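Local coordinates for protein aquaporin AqpM (Methanothermobacter marburgensis str. Marburg, PDB 2F2B) that forms a homotetrameric membrane channel through which water moves in either direction under osmotic drive, with a transient increase in initial glycerol flux as well, at residues M162-D167 / I177-T182; N82-I87 / V152-L157; L198-T203 / I227-G232; T135-G140 / W144-A149. All coordinates share one frame; numbering follows the deposited sequence.

Contact 1. Residues M162-D167 / I177-T182; sequences MGIAVD and IIIGLT
Ile-164 meets two isoleucines of the facing helix with two different branches. Its methyl CG2 goes to Ile-179, 4.0 Å from the methylene CG1, and the two side chains run obliquely across each other instead of lying alongside. Its other branch, CG1, leans toward the root of Ile-178 and stops 4.4 Å from that residue's CB. The split follows from chi1 of -159°: CG1 is anti to the backbone N, which leaves CG2 wedged between that N and the carbonyl carbon and turned to Ile-179. Ile-178 offers its base, because the rest of its side chain leads away. Ile-179 does the reverse: its CB does not start out toward the partner, but the chain is extended (chi2 172°), and this carries CD1 across to the methyl of Ala-165, 4.2 Å from its CB. The contact is purely apolar and fairly light, three side-chain touches between segments whose axes stay 10.2 Å apart and run roughly antiparallel, at 144°. The backbone O of Ile-178 is gripped twice by Thr-182, whose N and OG1 reach it from opposite faces of the carbonyl plane, with OG1 2.7 Å away.

Helix 143-166 ends here, after a wider pi-type turn at 162-166, and the chain returns through a short, probably cytoplasmic link into helix 175-194, the next transmembrane helix. Ile-164 is packed further by Pro-171 and Phe-174 of the connecting stretch and by Tyr-71 of a second subunit, which also touches Ile-178. Ile-179 rests on Leu-157 and Ile-161 of helix 143-166 and on Ile-70 of helix 52-73.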
loop_
_atom_site.group_PDB
_atom_site.type_symbol
_atom_site.label_atom_id
_atom_site.label_comp_id
_atom_site.label_asym_id
_atom_site.label_seq_id
_atom_site.Cartn_x
_atom_site.Cartn_y
_atom_site.Cartn_z
ATOM N N MET A 162 -11.268 5.457 -18.293
ATOM C CA MET A 162 -11.700 5.027 -19.624
ATOM C C MET A 162 -11.254 3.592 -19.903
ATOM O O MET A 162 -12.035 2.767 -20.381
ATOM C CB MET A 162 -11.118 5.948 -20.703
ATOM C CG MET A 162 -11.691 7.359 -20.726
ATOM S SD MET A 162 -13.465 7.388 -21.111
ATOM C CE MET A 162 -13.454 6.896 -22.843
ATOM N N GLY A 163 -9.996 3.297 -19.596
ATOM C CA GLY A 163 -9.471 1.968 -19.854
ATOM C C GLY A 163 -9.941 0.837 -18.957
ATOM O O GLY A 163 -10.134 -0.287 -19.430
ATOM N N ILE A 164 -10.152 1.121 -17.674
ATOM C CA ILE A 164 -10.551 0.079 -16.733
ATOM C C ILE A 164 -12.035 0.024 -16.347
ATOM O O ILE A 164 -12.507 -1.003 -15.865
ATOM C CB ILE A 164 -9.697 0.173 -15.435
ATOM C CG1 ILE A 164 -9.723 -1.162 -14.685
ATOM C CG2 ILE A 164 -10.237 1.275 -14.526
ATOM C CD1 ILE A 164 -9.145 -2.320 -15.468
ATOM N N ALA A 165 -12.776 1.108 -16.558
ATOM C CA ALA A 165 -14.191 1.110 -16.191
ATOM C C ALA A 165 -15.153 1.302 -17.360
ATOM O O ALA A 165 -16.250 0.740 -17.364
ATOM C CB ALA A 165 -14.452 2.179 -15.134
ATOM N N VAL A 166 -14.746 2.095 -18.346
ATOM C CA VAL A 166 -15.592 2.378 -19.504
ATOM C C VAL A 166 -15.439 1.367 -20.635
ATOM O O VAL A 166 -16.433 0.846 -21.152
ATOM C CB VAL A 166 -15.302 3.798 -20.058
ATOM C CG1 VAL A 166 -16.164 4.079 -21.291
ATOM C CG2 VAL A 166 -15.583 4.835 -18.981
ATOM N N ASP A 167 -14.196 1.086 -21.013
ATOM C CA ASP A 167 -13.913 0.152 -22.096
ATOM C C ASP A 167 -14.512 -1.232 -21.865
ATOM O O ASP A 167 -14.320 -1.841 -20.814
ATOM C CB ASP A 167 -12.404 0.013 -22.296
ATOM C CG ASP A 167 -12.049 -0.497 -23.678
ATOM O OD1 ASP A 167 -11.860 0.339 -24.581
ATOM O OD2 ASP A 167 -11.975 -1.726 -23.864
ATOM N N ILE A 177 -10.483 -0.732 -7.337
ATOM C CA ILE A 177 -9.165 -0.657 -6.726
ATOM C C ILE A 177 -8.148 0.095 -7.579
ATOM O O ILE A 177 -7.350 0.867 -7.052
ATOM C CB ILE A 177 -8.630 -2.077 -6.347
ATOM C CG1 ILE A 177 -7.352 -1.938 -5.508
ATOM C CG2 ILE A 177 -8.366 -2.910 -7.594
ATOM C CD1 ILE A 177 -7.549 -1.142 -4.228
ATOM N N ILE A 178 -8.188 -0.091 -8.896
ATOM C CA ILE A 178 -7.231 0.604 -9.749
ATOM C C ILE A 178 -7.474 2.114 -9.757
ATOM O O ILE A 178 -6.528 2.899 -9.688
ATOM C CB ILE A 178 -7.272 0.046 -11.192
ATOM C CG1 ILE A 178 -6.868 -1.436 -11.167
ATOM C CG2 ILE A 178 -6.351 0.848 -12.104
ATOM C CD1 ILE A 178 -5.584 -1.727 -10.365
ATOM N N ILE A 179 -8.736 2.525 -9.836
ATOM C CA ILE A 179 -9.045 3.949 -9.836
ATOM C C ILE A 179 -8.610 4.579 -8.510
ATOM O O ILE A 179 -7.995 5.648 -8.492
ATOM C CB ILE A 179 -10.555 4.188 -10.083
ATOM C CG1 ILE A 179 -10.905 3.765 -11.514
ATOM C CG2 ILE A 179 -10.901 5.663 -9.872
ATOM C CD1 ILE A 179 -12.398 3.777 -11.827
ATOM N N GLY A 180 -8.911 3.910 -7.402
ATOM C CA GLY A 180 -8.518 4.439 -6.107
ATOM C C GLY A 180 -7.009 4.565 -5.944
ATOM O O GLY A 180 -6.510 5.593 -5.475
ATOM N N LEU A 181 -6.268 3.526 -6.323
ATOM C CA LEU A 181 -4.817 3.573 -6.188
ATOM C C LEU A 181 -4.206 4.611 -7.127
ATOM O O LEU A 181 -3.202 5.238 -6.800
ATOM C CB LEU A 181 -4.209 2.187 -6.446
ATOM C CG LEU A 181 -4.601 1.117 -5.421
ATOM C CD1 LEU A 181 -3.934 -0.205 -5.780
ATOM C CD2 LEU A 181 -4.181 1.561 -4.008
ATOM N N THR A 182 -4.818 4.807 -8.290
ATOM C CA THR A 182 -4.308 5.803 -9.226
ATOM C C THR A 182 -4.406 7.185 -8.576
ATOM O O THR A 182 -3.479 7.990 -8.663
ATOM C CB THR A 182 -5.097 5.768 -10.544
ATOM O OG1 THR A 182 -4.914 4.488 -11.157
ATOM C CG2 THR A 182 -4.596 6.845 -11.503
#

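Contact 2. Residues N82-I87 / V152-L157; sequences NPAVTI and VGTFLL
Asn-82, the first residue of the NPA motif, reaches Leu-157 with its amide nitrogen: ND2 lies 3.9 Å from CD2, the two side chains coming from opposite directions. With CG anti to the backbone N (chi1 -175°), the amide extends toward the facing helix, yet its oxygen turns back on its own chain. There OD1 accepts from the N of Ala-84 at 2.9 Å, the donor lying 37° out of the carbonyl plane, so Asn-82 is the N-cap of helix 83-91. Pro-83 follows as the first residue of that helix and packs on Asn-199 and Pro-200 of the second NPA motif. Ala-84 then turns its methyl to Thr-154, CB to CG2 4.3 Å apart. The hydroxyl of Thr-154 bonds the carbonyl of Glu-150 in its own helix; CG2 is the branch that faces Ala-84.

Across the contact the amide meets only hydrocarbon, while ND2 finds its hydrogen-bond acceptors elsewhere, in the backbone O of Leu-198 and in a bound glycerol. The cap holds OD1 toward its own helix, which probably fixes the amide's rotation and keeps ND2 as the donor, the orientation expected of an NPA asparagine at the pore, with Leu-157 an apolar neighbour that competes for neither hydrogen.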
loop_
_atom_site.group_PDB
_atom_site.type_symbol
_atom_site.label_atom_id
_atom_site.label_comp_id
_atom_site.label_asym_id
_atom_site.label_seq_id
_atom_site.Cartn_x
_atom_site.Cartn_y
_atom_site.Cartn_z
ATOM N N ASN A 82 -17.415 12.840 -8.885
ATOM C CA ASN A 82 -16.483 13.846 -9.380
ATOM C C ASN A 82 -17.099 14.531 -10.609
ATOM O O ASN A 82 -17.304 13.893 -11.634
ATOM C CB ASN A 82 -15.185 13.143 -9.788
ATOM C CG ASN A 82 -14.100 14.104 -10.216
ATOM O OD1 ASN A 82 -14.371 15.237 -10.618
ATOM N ND2 ASN A 82 -12.854 13.645 -10.145
ATOM N N PRO A 83 -17.397 15.836 -10.516
ATOM C CA PRO A 83 -17.985 16.554 -11.654
ATOM C C PRO A 83 -17.155 16.446 -12.934
ATOM O O PRO A 83 -17.705 16.410 -14.038
ATOM C CB PRO A 83 -18.075 17.992 -11.143
ATOM C CG PRO A 83 -18.329 17.798 -9.674
ATOM C CD PRO A 83 -17.355 16.693 -9.317
ATOM N N ALA A 84 -15.832 16.397 -12.787
ATOM C CA ALA A 84 -14.957 16.290 -13.950
ATOM C C ALA A 84 -15.102 14.935 -14.649
ATOM O O ALA A 84 -14.959 14.843 -15.871
ATOM C CB ALA A 84 -13.503 16.521 -13.538
ATOM N N VAL A 85 -15.379 13.885 -13.879
ATOM C CA VAL A 85 -15.558 12.555 -14.456
ATOM C C VAL A 85 -16.896 12.509 -15.191
ATOM O O VAL A 85 -16.989 11.991 -16.305
ATOM C CB VAL A 85 -15.529 11.459 -13.363
ATOM C CG1 VAL A 85 -15.958 10.112 -13.949
ATOM C CG2 VAL A 85 -14.119 11.357 -12.784
ATOM N N THR A 86 -17.926 13.065 -14.563
ATOM C CA THR A 86 -19.260 13.105 -15.161
ATOM C C THR A 86 -19.197 13.841 -16.502
ATOM O O THR A 86 -19.739 13.370 -17.505
ATOM C CB THR A 86 -20.261 13.820 -14.223
ATOM O OG1 THR A 86 -20.354 13.099 -12.988
ATOM C CG2 THR A 86 -21.653 13.889 -14.858
ATOM N N ILE A 87 -18.524 14.987 -16.518
ATOM C CA ILE A 87 -18.390 15.777 -17.740
ATOM C C ILE A 87 -17.507 15.054 -18.759
ATOM O O ILE A 87 -17.784 15.074 -19.959
ATOM C CB ILE A 87 -17.822 17.184 -17.421
ATOM C CG1 ILE A 87 -18.864 17.975 -16.620
ATOM C CG2 ILE A 87 -17.455 17.921 -18.707
ATOM C CD1 ILE A 87 -18.379 19.311 -16.098
ATOM N N VAL A 152 -2.860 17.739 -15.713
ATOM C CA VAL A 152 -2.103 16.497 -15.887
ATOM C C VAL A 152 -2.611 15.405 -14.947
ATOM O O VAL A 152 -2.795 14.255 -15.354
ATOM C CB VAL A 152 -0.589 16.726 -15.646
ATOM C CG1 VAL A 152 0.183 15.419 -15.862
ATOM C CG2 VAL A 152 -0.071 17.802 -16.602
ATOM N N GLY A 153 -2.845 15.767 -13.692
ATOM C CA GLY A 153 -3.343 14.796 -12.732
ATOM C C GLY A 153 -4.702 14.232 -13.113
ATOM O O GLY A 153 -4.915 13.022 -13.062
ATOM N N THR A 154 -5.632 15.097 -13.510
ATOM C CA THR A 154 -6.959 14.618 -13.867
ATOM C C THR A 154 -6.928 13.859 -15.193
ATOM O O THR A 154 -7.765 12.991 -15.435
ATOM C CB THR A 154 -7.975 15.778 -13.931
ATOM O OG1 THR A 154 -7.853 16.581 -12.746
ATOM C CG2 THR A 154 -9.397 15.228 -13.986
ATOM N N PHE A 155 -5.961 14.184 -16.048
ATOM C CA PHE A 155 -5.816 13.482 -17.319
ATOM C C PHE A 155 -5.519 12.012 -17.011
ATOM O O PHE A 155 -6.144 11.109 -17.572
ATOM C CB PHE A 155 -4.663 14.081 -18.137
ATOM C CG PHE A 155 -4.407 13.373 -19.443
ATOM C CD1 PHE A 155 -5.031 13.793 -20.616
ATOM C CD2 PHE A 155 -3.546 12.280 -19.497
ATOM C CE1 PHE A 155 -4.799 13.132 -21.828
ATOM C CE2 PHE A 155 -3.308 11.611 -20.703
ATOM C CZ PHE A 155 -3.936 12.041 -21.869
ATOM N N LEU A 156 -4.563 11.765 -16.117
ATOM C CA LEU A 156 -4.223 10.385 -15.764
ATOM C C LEU A 156 -5.425 9.673 -15.154
ATOM O O LEU A 156 -5.725 8.530 -15.506
ATOM C CB LEU A 156 -3.048 10.337 -14.778
ATOM C CG LEU A 156 -2.698 8.919 -14.300
ATOM C CD1 LEU A 156 -2.360 8.041 -15.502
ATOM C CD2 LEU A 156 -1.526 8.963 -13.328
ATOM N N LEU A 157 -6.111 10.346 -14.234
ATOM C CA LEU A 157 -7.285 9.756 -13.599
ATOM C C LEU A 157 -8.329 9.344 -14.634
ATOM O O LEU A 157 -8.792 8.204 -14.642
ATOM C CB LEU A 157 -7.919 10.745 -12.615
ATOM C CG LEU A 157 -9.297 10.355 -12.056
ATOM C CD1 LEU A 157 -9.217 9.000 -11.351
ATOM C CD2 LEU A 157 -9.783 11.432 -11.094
#

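Contact 3. Residues L198-T203 / I227-G232; sequences LNPART and IGPIVG
Pro-229 sets its ring against the turn that leads into the second NPA motif. CB lies 3.9 Å from the carbonyl C of Leu-198, and CG is equally close to the N of Asn-199, at 3.9 Å. The ring of Pro-200, C-gamma exo like that of Pro-229, slides past it in the opposite direction, with CD 4.0 Å from CB of Pro-229. Leu-198, with positive phi (60°), directs its side chain away from helix 224-243, so its peptide, not its side chain, faces the ring of Pro-229. Asn-199 also points away: with CG anti to its backbone N (chi1 -172°), it brings OD1 over the start of helix 200-214. OD1 accepts there from the N of Arg-202 at 3.0 Å, a fairly straight bond (162°) from well above the amide plane, and weakly from the N of Ala-201. Its ND2 donates to the carbonyl of Ile-81 and to a bound glycerol. The side chain of Arg-202 goes elsewhere, NH2 bonding the carbonyl of Gly-133. Pro-229 itself has no N-H for the preceding turn, and helix 224-243 kinks there.

Pro-229 also touches Ala-84, Thr-154 and Glu-150, which places it beside both half-helix starts and helix 143-166.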
loop_
_atom_site.group_PDB
_atom_site.type_symbol
_atom_site.label_atom_id
_atom_site.label_comp_id
_atom_site.label_asym_id
_atom_site.label_seq_id
_atom_site.Cartn_x
_atom_site.Cartn_y
_atom_site.Cartn_z
ATOM N N LEU A 198 -8.216 17.211 -8.410
ATOM C CA LEU A 198 -8.706 16.400 -9.531
ATOM C C LEU A 198 -10.224 16.324 -9.509
ATOM O O LEU A 198 -10.820 15.586 -10.293
ATOM C CB LEU A 198 -8.174 14.963 -9.431
ATOM C CG LEU A 198 -6.745 14.711 -8.946
ATOM C CD1 LEU A 198 -6.488 13.198 -8.926
ATOM C CD2 LEU A 198 -5.747 15.421 -9.858
ATOM N N ASN A 199 -10.849 17.126 -8.654
ATOM C CA ASN A 199 -12.289 17.021 -8.445
ATOM C C ASN A 199 -12.920 18.333 -7.959
ATOM O O ASN A 199 -12.690 18.750 -6.825
ATOM C CB ASN A 199 -12.465 15.929 -7.385
ATOM C CG ASN A 199 -13.895 15.530 -7.160
ATOM O OD1 ASN A 199 -14.809 16.352 -7.205
ATOM N ND2 ASN A 199 -14.096 14.249 -6.875
ATOM N N PRO A 200 -13.744 18.985 -8.798
ATOM C CA PRO A 200 -14.377 20.247 -8.394
ATOM C C PRO A 200 -15.212 20.166 -7.109
ATOM O O PRO A 200 -15.252 21.120 -6.333
ATOM C CB PRO A 200 -15.225 20.614 -9.615
ATOM C CG PRO A 200 -14.435 20.029 -10.758
ATOM C CD PRO A 200 -14.056 18.668 -10.203
ATOM N N ALA A 201 -15.876 19.035 -6.885
ATOM C CA ALA A 201 -16.701 18.874 -5.687
ATOM C C ALA A 201 -15.836 18.671 -4.446
ATOM O O ALA A 201 -16.126 19.221 -3.376
ATOM C CB ALA A 201 -17.661 17.690 -5.864
ATOM N N ARG A 202 -14.776 17.881 -4.592
ATOM C CA ARG A 202 -13.864 17.608 -3.484
ATOM C C ARG A 202 -13.206 18.892 -2.977
ATOM O O ARG A 202 -12.770 18.966 -1.826
ATOM C CB ARG A 202 -12.806 16.582 -3.921
ATOM C CG ARG A 202 -11.654 16.374 -2.938
ATOM C CD ARG A 202 -10.456 17.230 -3.330
ATOM N NE ARG A 202 -9.302 17.040 -2.450
ATOM C CZ ARG A 202 -9.128 17.665 -1.290
ATOM N NH1 ARG A 202 -10.036 18.528 -0.854
ATOM N NH2 ARG A 202 -8.037 17.442 -0.569
ATOM N N THR A 203 -13.136 19.905 -3.837
ATOM C CA THR A 203 -12.561 21.184 -3.434
ATOM C C THR A 203 -13.668 22.078 -2.870
ATOM O O THR A 203 -13.470 22.776 -1.877
ATOM C CB THR A 203 -11.876 21.903 -4.622
ATOM O OG1 THR A 203 -10.750 21.129 -5.063
ATOM C CG2 THR A 203 -11.388 23.286 -4.196
ATOM N N ILE A 227 -11.685 24.433 -13.792
ATOM C CA ILE A 227 -11.146 24.380 -15.144
ATOM C C ILE A 227 -10.092 23.286 -15.320
ATOM O O ILE A 227 -10.142 22.521 -16.280
ATOM C CB ILE A 227 -10.523 25.738 -15.544
ATOM C CG1 ILE A 227 -11.565 26.852 -15.403
ATOM C CG2 ILE A 227 -10.030 25.681 -16.985
ATOM C CD1 ILE A 227 -11.018 28.247 -15.663
ATOM N N GLY A 228 -9.140 23.219 -14.393
ATOM C CA GLY A 228 -8.087 22.220 -14.484
ATOM C C GLY A 228 -8.597 20.797 -14.633
ATOM O O GLY A 228 -8.277 20.112 -15.613
ATOM N N PRO A 229 -9.392 20.312 -13.669
ATOM C CA PRO A 229 -9.924 18.947 -13.743
ATOM C C PRO A 229 -10.805 18.693 -14.964
ATOM O O PRO A 229 -10.682 17.661 -15.624
ATOM C CB PRO A 229 -10.692 18.809 -12.428
ATOM C CG PRO A 229 -9.879 19.662 -11.490
ATOM C CD PRO A 229 -9.629 20.895 -12.337
ATOM N N ILE A 230 -11.691 19.629 -15.277
ATOM C CA ILE A 230 -12.565 19.433 -16.425
ATOM C C ILE A 230 -11.774 19.350 -17.729
ATOM O O ILE A 230 -12.041 18.487 -18.564
ATOM C CB ILE A 230 -13.633 20.553 -16.508
ATOM C CG1 ILE A 230 -14.587 20.430 -15.315
ATOM C CG2 ILE A 230 -14.416 20.440 -17.811
ATOM C CD1 ILE A 230 -15.648 21.521 -15.238
ATOM N N VAL A 231 -10.790 20.228 -17.898
ATOM C CA VAL A 231 -9.974 20.211 -19.110
ATOM C C VAL A 231 -9.182 18.906 -19.203
ATOM O O VAL A 231 -9.142 18.265 -20.254
ATOM C CB VAL A 231 -8.996 21.405 -19.138
ATOM C CG1 VAL A 231 -7.985 21.231 -20.264
ATOM C CG2 VAL A 231 -9.780 22.705 -19.323
ATOM N N GLY A 232 -8.549 18.517 -18.100
ATOM C CA GLY A 232 -7.784 17.283 -18.103
ATOM C C GLY A 232 -8.650 16.073 -18.404
ATOM O O GLY A 232 -8.257 15.198 -19.174
#

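Contact 4. Residues T135-G140 / W144-A149; sequences TAPFPG and WQAMLA
Pro-137 packs tightly on Ala-146: CG of the ring is 3.7 Å from the alanine CB, and the ring's own CB follows at 4.1 Å. The small methyl lets the loop lie close, with the CA atoms of the two residues 5.8 Å apart, and the proline ring is backed by Ile-224 and Tyr-225 from helix 224-243.

The chain here is the extracellular loop that follows helix 125-128 and folds back over the start of helix 143-166, the fourth transmembrane helix of the aquaporin fold. It has no regular structure, and passes Pro-137 and Pro-139 before Gly-140, whose phi is positive (87°).

At Gly-140 the packing gives way to water. The backbone O of Gly-140 and OE1 of Gln-145 stand 3.7 Å apart, both acceptors, and two waters join this end of the contact. One lies 2.7 Å from the O of Gly-140 and accepts from NE2 of Gln-145; the other lies 2.7 Å from OE1 and reaches the same carbonyl. The glutamine is extended beyond CG (chi2 174°), which carries its amide out to them. Its OE1 also accepts from the N of Ser-142, and NE2 donates to the carbonyl of Gln-120 of a second subunit.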
loop_
_atom_site.group_PDB
_atom_site.type_symbol
_atom_site.label_atom_id
_atom_site.label_comp_id
_atom_site.label_asym_id
_atom_site.label_seq_id
_atom_site.Cartn_x
_atom_site.Cartn_y
_atom_site.Cartn_z
ATOM N N THR A 135 -7.866 22.252 -0.927
ATOM C CA THR A 135 -6.788 22.304 -1.911
ATOM C C THR A 135 -6.505 23.735 -2.372
ATOM O O THR A 135 -7.419 24.461 -2.763
ATOM C CB THR A 135 -7.127 21.460 -3.162
ATOM O OG1 THR A 135 -8.367 21.912 -3.723
ATOM C CG2 THR A 135 -7.250 19.980 -2.795
ATOM N N ALA A 136 -5.236 24.129 -2.323
ATOM C CA ALA A 136 -4.815 25.460 -2.762
ATOM C C ALA A 136 -3.351 25.393 -3.174
ATOM O O ALA A 136 -2.609 24.528 -2.707
ATOM C CB ALA A 136 -5.000 26.479 -1.633
ATOM N N PRO A 137 -2.913 26.298 -4.065
ATOM C CA PRO A 137 -1.511 26.272 -4.486
ATOM C C PRO A 137 -0.586 26.360 -3.273
ATOM O O PRO A 137 -0.829 27.143 -2.351
ATOM C CB PRO A 137 -1.398 27.499 -5.393
ATOM C CG PRO A 137 -2.770 27.606 -5.983
ATOM C CD PRO A 137 -3.659 27.347 -4.782
ATOM N N PHE A 138 0.464 25.548 -3.266
ATOM C CA PHE A 138 1.409 25.563 -2.158
ATOM C C PHE A 138 2.379 26.738 -2.295
ATOM O O PHE A 138 2.394 27.417 -3.321
ATOM C CB PHE A 138 2.144 24.221 -2.077
ATOM C CG PHE A 138 1.407 23.185 -1.267
ATOM C CD1 PHE A 138 0.140 22.751 -1.653
ATOM C CD2 PHE A 138 1.956 22.689 -0.088
ATOM C CE1 PHE A 138 -0.577 21.839 -0.870
ATOM C CE2 PHE A 138 1.250 21.774 0.705
ATOM C CZ PHE A 138 -0.019 21.351 0.313
ATOM N N PRO A 139 3.189 27.005 -1.257
ATOM C CA PRO A 139 4.142 28.122 -1.309
ATOM C C PRO A 139 5.039 28.145 -2.543
ATOM O O PRO A 139 5.710 27.163 -2.859
ATOM C CB PRO A 139 4.931 27.960 -0.011
ATOM C CG PRO A 139 3.896 27.400 0.925
ATOM C CD PRO A 139 3.238 26.343 0.060
ATOM N N GLY A 140 5.044 29.279 -3.239
ATOM C CA GLY A 140 5.871 29.415 -4.427
ATOM C C GLY A 140 5.221 28.925 -5.708
ATOM O O GLY A 140 5.753 29.137 -6.797
ATOM N N TRP A 144 -1.147 29.435 -12.515
ATOM C CA TRP A 144 -1.030 28.614 -13.714
ATOM C C TRP A 144 -0.284 27.306 -13.491
ATOM O O TRP A 144 -0.564 26.315 -14.163
ATOM C CB TRP A 144 -0.391 29.419 -14.850
ATOM C CG TRP A 144 -1.308 30.495 -15.352
ATOM C CD1 TRP A 144 -1.164 31.842 -15.185
ATOM C CD2 TRP A 144 -2.552 30.307 -16.040
ATOM N NE1 TRP A 144 -2.244 32.505 -15.721
ATOM C CE2 TRP A 144 -3.110 31.586 -16.252
ATOM C CE3 TRP A 144 -3.252 29.178 -16.493
ATOM C CZ2 TRP A 144 -4.337 31.772 -16.901
ATOM C CZ3 TRP A 144 -4.472 29.362 -17.138
ATOM C CH2 TRP A 144 -5.002 30.652 -17.336
ATOM N N GLN A 145 0.660 27.294 -12.554
ATOM C CA GLN A 145 1.389 26.062 -12.262
ATOM C C GLN A 145 0.433 25.057 -11.624
ATOM O O GLN A 145 0.467 23.869 -11.942
ATOM C CB GLN A 145 2.550 26.334 -11.309
ATOM C CG GLN A 145 3.747 26.978 -11.966
ATOM C CD GLN A 145 4.809 27.347 -10.959
ATOM O OE1 GLN A 145 4.629 28.267 -10.164
ATOM N NE2 GLN A 145 5.918 26.617 -10.974
ATOM N N ALA A 146 -0.415 25.540 -10.723
ATOM C CA ALA A 146 -1.391 24.683 -10.051
ATOM C C ALA A 146 -2.402 24.181 -11.074
ATOM O O ALA A 146 -2.846 23.032 -11.024
ATOM C CB ALA A 146 -2.099 25.464 -8.941
ATOM N N MET A 147 -2.764 25.055 -12.006
ATOM C CA MET A 147 -3.704 24.705 -13.058
ATOM C C MET A 147 -3.132 23.565 -13.900
ATOM O O MET A 147 -3.817 22.584 -14.181
ATOM C CB MET A 147 -3.961 25.923 -13.952
ATOM C CG MET A 147 -4.877 25.651 -15.131
ATOM S SD MET A 147 -6.588 25.462 -14.628
ATOM C CE MET A 147 -7.089 27.188 -14.543
ATOM N N LEU A 148 -1.872 23.703 -14.305
ATOM C CA LEU A 148 -1.225 22.676 -15.114
ATOM C C LEU A 148 -1.183 21.347 -14.361
ATOM O O LEU A 148 -1.397 20.290 -14.947
ATOM C CB LEU A 148 0.196 23.113 -15.501
ATOM C CG LEU A 148 1.009 22.149 -16.377
ATOM C CD1 LEU A 148 0.270 21.861 -17.674
ATOM C CD2 LEU A 148 2.378 22.761 -16.667
ATOM N N ALA A 149 -0.914 21.405 -13.059
ATOM C CA ALA A 149 -0.862 20.196 -12.240
ATOM C C ALA A 149 -2.214 19.485 -12.232
ATOM O O ALA A 149 -2.285 18.261 -12.383
ATOM C CB ALA A 149 -0.444 20.547 -10.810
HETATM O O HOH W 1 7.357 27.647 -8.456
HETATM O O HOH W 2 5.783 30.611 -9.347
#

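Overall arrangement
Contacts 2 and 3 form the middle of the set, their centres about 6 Å apart, where the two NPA motifs meet; CB of Asn-82 lies 3.3 Å from ND2 of Asn-199. Along the chain, contact 4 falls between the two segments of contact 2, contact 1 follows, and contact 3 comes last. Contacts 1 and 4 are about 25 Å apart between centres. Contact 1 touches contact 2 through Thr-182 on Leu-156, and contact 4 meets contact 3 through Thr-135 and Thr-203. Helix 143-166 thus runs past the pore centre from one membrane face to the other, carrying contacts 4, 2 and 1 in that order, and these three also border another subunit of the tetramer.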